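Local coordinates for glycosylation Associate Protein 2 (Streptococcus agalactiae serotype V, PDB 6OYC), which belongs to the accessory Sec system GspB-transporter family, is part of the Gap123 complex, and probably serves glycosylation and secretion of a bacterial surface glycoprotein, at residues F180-Y185 with D235-L240; L202-I207 with K217-E222. One frame throughout, in Å; residues are numbered along the deposited sequence.

Interaction 1: residues F180-Y185 with D235-L240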
# COMPACT_ATOMS: atom_id res chain seq x y z
N PHE B 180 6.33 15.28 -12.48
CA PHE B 180 7.42 14.34 -12.68
C PHE B 180 8.62 14.84 -11.89
O PHE B 180 9.10 15.95 -12.13
CB PHE B 180 7.76 14.22 -14.17
CG PHE B 180 8.82 13.21 -14.47
CD1 PHE B 180 10.16 13.53 -14.33
CD2 PHE B 180 8.47 11.94 -14.91
CE1 PHE B 180 11.14 12.61 -14.62
CE2 PHE B 180 9.44 11.01 -15.20
CZ PHE B 180 10.78 11.34 -15.06
N SER B 181 9.09 14.03 -10.97
CA SER B 181 10.19 14.42 -10.10
C SER B 181 11.52 13.92 -10.66
O SER B 181 11.60 12.86 -11.28
CB SER B 181 9.98 13.86 -8.70
OG SER B 181 11.13 14.03 -7.88
N SER B 182 12.56 14.71 -10.44
CA SER B 182 13.90 14.26 -10.75
C SER B 182 14.56 13.53 -9.58
O SER B 182 15.65 12.98 -9.75
CB SER B 182 14.76 15.45 -11.17
OG SER B 182 14.59 16.52 -10.26
N ASP B 183 13.90 13.47 -8.42
CA ASP B 183 14.54 12.94 -7.21
C ASP B 183 14.13 11.52 -6.84
O ASP B 183 14.83 10.90 -6.03
CB ASP B 183 14.26 13.86 -6.03
CG ASP B 183 14.83 15.23 -6.24
OD1 ASP B 183 16.00 15.35 -6.67
OD2 ASP B 183 14.11 16.19 -6.00
N PHE B 184 13.05 10.98 -7.40
CA PHE B 184 12.67 9.60 -7.18
C PHE B 184 12.10 9.02 -8.47
O PHE B 184 11.98 9.71 -9.48
CB PHE B 184 11.67 9.46 -6.02
CG PHE B 184 10.59 10.52 -5.98
CD1 PHE B 184 9.51 10.47 -6.84
CD2 PHE B 184 10.66 11.57 -5.06
CE1 PHE B 184 8.50 11.45 -6.80
CE2 PHE B 184 9.68 12.54 -5.02
CZ PHE B 184 8.60 12.48 -5.89
N TYR B 185 11.78 7.73 -8.44
CA TYR B 185 11.12 7.09 -9.57
C TYR B 185 9.69 7.59 -9.67
O TYR B 185 9.04 7.88 -8.66
CB TYR B 185 11.14 5.58 -9.43
CG TYR B 185 12.52 5.00 -9.45
CD1 TYR B 185 13.28 4.90 -8.28
CD2 TYR B 185 13.09 4.59 -10.64
CE1 TYR B 185 14.57 4.39 -8.30
CE2 TYR B 185 14.37 4.08 -10.69
CZ TYR B 185 15.11 3.98 -9.51
OH TYR B 185 16.37 3.45 -9.56
N ASP B 235 16.77 12.88 -14.69
CA ASP B 235 17.21 13.99 -13.86
C ASP B 235 16.60 15.33 -14.28
O ASP B 235 16.88 16.34 -13.64
CB ASP B 235 18.73 14.07 -13.84
CG ASP B 235 19.36 12.85 -13.15
OD1 ASP B 235 20.51 12.49 -13.51
OD2 ASP B 235 18.72 12.25 -12.25
N ILE B 236 15.72 15.33 -15.27
CA ILE B 236 14.98 16.52 -15.66
C ILE B 236 13.66 16.55 -14.89
O ILE B 236 12.95 15.54 -14.83
CB ILE B 236 14.72 16.53 -17.17
CG1 ILE B 236 16.04 16.71 -17.92
CG2 ILE B 236 13.74 17.62 -17.51
CD1 ILE B 236 16.11 15.92 -19.24
N SER B 237 13.35 17.69 -14.32
CA SER B 237 12.09 17.89 -13.62
C SER B 237 11.06 18.55 -14.55
O SER B 237 11.40 19.43 -15.35
CB SER B 237 12.35 18.76 -12.38
OG SER B 237 11.26 18.70 -11.49
N GLY B 238 9.80 18.12 -14.44
CA GLY B 238 8.73 18.72 -15.22
C GLY B 238 7.36 18.11 -14.98
O GLY B 238 7.00 17.81 -13.84
N SER B 239 6.58 17.91 -16.04
CA SER B 239 5.33 17.20 -15.91
C SER B 239 5.08 16.39 -17.16
O SER B 239 5.69 16.62 -18.21
CB SER B 239 4.15 18.13 -15.62
OG SER B 239 4.00 19.11 -16.63
N LEU B 240 4.18 15.41 -17.04
CA LEU B 240 3.91 14.45 -18.09
C LEU B 240 2.61 14.78 -18.81
O LEU B 240 1.61 15.11 -18.18
CB LEU B 240 3.81 13.04 -17.53
CG LEU B 240 5.02 12.46 -16.82
CD1 LEU B 240 4.71 11.02 -16.41
CD2 LEU B 240 6.25 12.56 -17.73
O HOH W 1 11.84 17.34 -9.40
O HOH W 2 18.40 13.93 -9.77

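Interaction 2: residues L202-I207 with K217-E222. With SO4 (sulfate ion), chain P.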
# COMPACT_ATOMS: atom_id res chain seq x y z
N LEU B 202 0.73 3.59 -25.13
CA LEU B 202 0.75 4.80 -24.33
C LEU B 202 2.00 5.61 -24.68
O LEU B 202 3.11 5.08 -24.61
CB LEU B 202 0.75 4.44 -22.85
CG LEU B 202 0.04 5.32 -21.84
CD1 LEU B 202 -1.42 5.49 -22.23
CD2 LEU B 202 0.18 4.69 -20.47
N VAL B 203 1.82 6.87 -25.05
CA VAL B 203 2.93 7.79 -25.29
C VAL B 203 2.96 8.80 -24.15
O VAL B 203 1.95 9.41 -23.80
CB VAL B 203 2.82 8.48 -26.66
CG1 VAL B 203 3.91 9.51 -26.81
CG2 VAL B 203 2.88 7.44 -27.76
N ILE B 204 4.13 8.95 -23.54
CA ILE B 204 4.32 9.75 -22.34
C ILE B 204 5.41 10.75 -22.65
O ILE B 204 6.54 10.34 -22.96
CB ILE B 204 4.68 8.85 -21.14
CG1 ILE B 204 3.58 7.82 -20.93
CG2 ILE B 204 4.89 9.68 -19.85
CD1 ILE B 204 4.00 6.67 -20.11
N SER B 205 5.08 12.04 -22.58
CA SER B 205 5.97 13.14 -22.95
C SER B 205 6.32 13.99 -21.72
O SER B 205 5.42 14.49 -21.03
CB SER B 205 5.34 14.03 -24.03
OG SER B 205 4.91 13.29 -25.17
N LEU B 206 7.61 14.18 -21.47
CA LEU B 206 8.08 14.97 -20.33
C LEU B 206 8.28 16.43 -20.75
O LEU B 206 9.23 16.75 -21.48
CB LEU B 206 9.37 14.37 -19.78
CG LEU B 206 10.04 15.12 -18.63
CD1 LEU B 206 9.07 15.33 -17.47
CD2 LEU B 206 11.29 14.34 -18.19
N ILE B 207 7.40 17.31 -20.29
CA ILE B 207 7.50 18.74 -20.53
C ILE B 207 8.37 19.35 -19.44
O ILE B 207 8.05 19.24 -18.25
CB ILE B 207 6.10 19.40 -20.55
CG1 ILE B 207 5.22 18.77 -21.65
CG2 ILE B 207 6.20 20.93 -20.74
CD1 ILE B 207 3.76 18.55 -21.24
N LYS B 217 11.85 14.54 -23.17
CA LYS B 217 11.96 13.09 -23.16
C LYS B 217 10.58 12.51 -23.41
O LYS B 217 9.58 13.03 -22.90
CB LYS B 217 12.53 12.58 -21.82
CG LYS B 217 12.70 11.05 -21.73
CD LYS B 217 14.19 10.64 -21.69
CE LYS B 217 14.39 9.12 -21.86
NZ LYS B 217 13.92 8.56 -23.19
N GLU B 218 10.53 11.46 -24.22
CA GLU B 218 9.31 10.71 -24.49
C GLU B 218 9.59 9.23 -24.32
O GLU B 218 10.63 8.75 -24.78
CB GLU B 218 8.77 10.92 -25.92
CG GLU B 218 8.05 12.22 -26.14
CD GLU B 218 7.12 12.17 -27.34
OE1 GLU B 218 5.98 12.69 -27.23
OE2 GLU B 218 7.51 11.61 -28.39
N TRP B 219 8.64 8.52 -23.71
CA TRP B 219 8.61 7.07 -23.67
C TRP B 219 7.34 6.55 -24.33
O TRP B 219 6.35 7.27 -24.47
CB TRP B 219 8.65 6.53 -22.24
CG TRP B 219 9.74 7.03 -21.33
CD1 TRP B 219 10.88 6.36 -20.97
CD2 TRP B 219 9.77 8.27 -20.60
NE1 TRP B 219 11.61 7.11 -20.09
CE2 TRP B 219 10.96 8.28 -19.83
CE3 TRP B 219 8.92 9.38 -20.52
CZ2 TRP B 219 11.32 9.36 -19.01
CZ3 TRP B 219 9.27 10.44 -19.70
CH2 TRP B 219 10.46 10.43 -18.95
N TYR B 220 7.35 5.26 -24.69
CA TYR B 220 6.14 4.60 -25.17
C TYR B 220 6.05 3.22 -24.53
O TYR B 220 7.06 2.61 -24.19
CB TYR B 220 6.11 4.47 -26.70
CG TYR B 220 7.06 3.41 -27.19
CD1 TYR B 220 8.41 3.69 -27.35
CD2 TYR B 220 6.62 2.11 -27.44
CE1 TYR B 220 9.31 2.71 -27.77
CE2 TYR B 220 7.52 1.12 -27.85
CZ TYR B 220 8.86 1.43 -28.01
OH TYR B 220 9.76 0.47 -28.43
N PHE B 221 4.82 2.74 -24.37
CA PHE B 221 4.59 1.42 -23.81
C PHE B 221 3.35 0.84 -24.46
O PHE B 221 2.33 1.54 -24.59
CB PHE B 221 4.44 1.48 -22.27
CG PHE B 221 5.65 2.02 -21.58
CD1 PHE B 221 6.74 1.19 -21.31
CD2 PHE B 221 5.74 3.37 -21.24
CE1 PHE B 221 7.88 1.70 -20.72
CE2 PHE B 221 6.86 3.88 -20.64
CZ PHE B 221 7.94 3.05 -20.37
N GLU B 222 3.42 -0.41 -24.88
CA GLU B 222 2.30 -1.04 -25.56
C GLU B 222 2.09 -2.42 -24.98
O GLU B 222 2.92 -2.93 -24.22
CB GLU B 222 2.53 -1.11 -27.06
CG GLU B 222 3.82 -1.76 -27.44
CD GLU B 222 4.26 -1.41 -28.84
OE1 GLU B 222 4.73 -0.27 -29.06
OE2 GLU B 222 4.14 -2.27 -29.73
S SO4 P . 15.10 5.74 -20.16
O1 SO4 P . 13.97 4.99 -20.67
O2 SO4 P . 15.84 6.28 -21.30
O3 SO4 P . 14.59 6.82 -19.31
O4 SO4 P . 15.96 4.85 -19.38

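Interaction 1: residues F180-Y185 with D235-L240
D235 OD2 is gripped from two sides of the fold: a water donates to it at 3.0 Å and to S182 O at 2.9 Å, tying the two segments together, and K124 forms a salt bridge with the same carboxylate oxygen. A second water accepts from S182 N and is hydrogen-bonded to S237 OG. S182 CB also touches D235 O directly, at 3.4 Å. Direct backbone bonds join F180 and G238: F180 N donates to G238 O at 2.9 Å, and G238 N returns a bond to F180 O at 3.2 Å. The second bond is nearly straight, N-H...O 171°. Together they define an antiparallel hydrogen-bonded pair. F180 CG is anti to the backbone N (chi1 -177°), beside the carbonyl carbon; I236 O meets the ring edge, 3.5 Å from F180 CE1, and L240 CD2 comes in obliquely, 3.6 Å from F180 CD2. S181 OG accepts from D183 N, which makes the turn leaving strand 168-180 an ST turn. Strands 168-180 and 238-247, neighbours in an antiparallel sheet, here share one hydrogen-bonded pair at F180 and G238, beyond which the chains are joined through water.

Interaction 2: residues L202-I207 with K217-E222
L202 N donates to F221 O at 2.7 Å, and F221 N returns a bond to L202 O. The same two-way pairing recurs at I204 and W219, where I204 N to W219 O and W219 N to I204 O are each 2.9 Å. The segment axes run at 164°, 4.7 Å apart at their closest, as expected of antiparallel neighbours. Across a non-hydrogen-bonded pair, S205 OG faces E218 OE1 in a contact modelled doubtfully short. K243 hydrogen-bonds S205 OG and makes a long, weak ion pair with E218 OE1, so a positive charge probably offsets the carboxylate.

Side chains of L202, I204, L206, K217, W219 and F221 emerge on one face. W219 CG is anti to its carbonyl carbon (chi1 -52°), and the six-membered part of the indole meets the facing strand: W219 CZ3 lies 3.9 Å from L206 CB, and W219 CE3 is 4.1 Å from I204 CG2. The L206 side chain runs alongside the indole in the same direction. The other branch of I204 ends in CD1 at the edge of the F221 ring, 3.9 Å from F221 CD2. K217 CG sits 3.5 Å above one face of the W219 indole, nearer the border of the ring than its centre. At the pyrrole end W219 NE1 donates to O3 of a sulfate ion, probably from the crystallisation liquor, and more weakly to O1.

V203, S205, E218 and Y220 occupy the other face, where V203 CG1 approaches E218 OE1. Strands 198-208 and 215-222 thus form a hairpin, with 215-222 outermost in a five-stranded antiparallel sheet and 238-247 flanking 198-208 on its other side. L232 of strand 230-232 packs against I204, W219 and F221.

How the interactions relate
Interactions 1 and 2 occupy one antiparallel sheet, their centres about 13 Å apart, and meet where strand 238-247 runs beside 198-208. A probable backbone hydrogen bond, S239 O to I207 N at 2.8 Å, joins them directly. Side chains continue the join: F180 CG lies 3.7 Å from L206 CD1, and L240 CD1 is equally far from I204 CG2. L206 and I204 are therefore the residues shared between the F180 and L240 side and the indole side, giving one apolar layer across four strands. In sequence, the hairpin of interaction 2 falls between the two segments of interaction 1. The sulfate ion touches no residue of interaction 1.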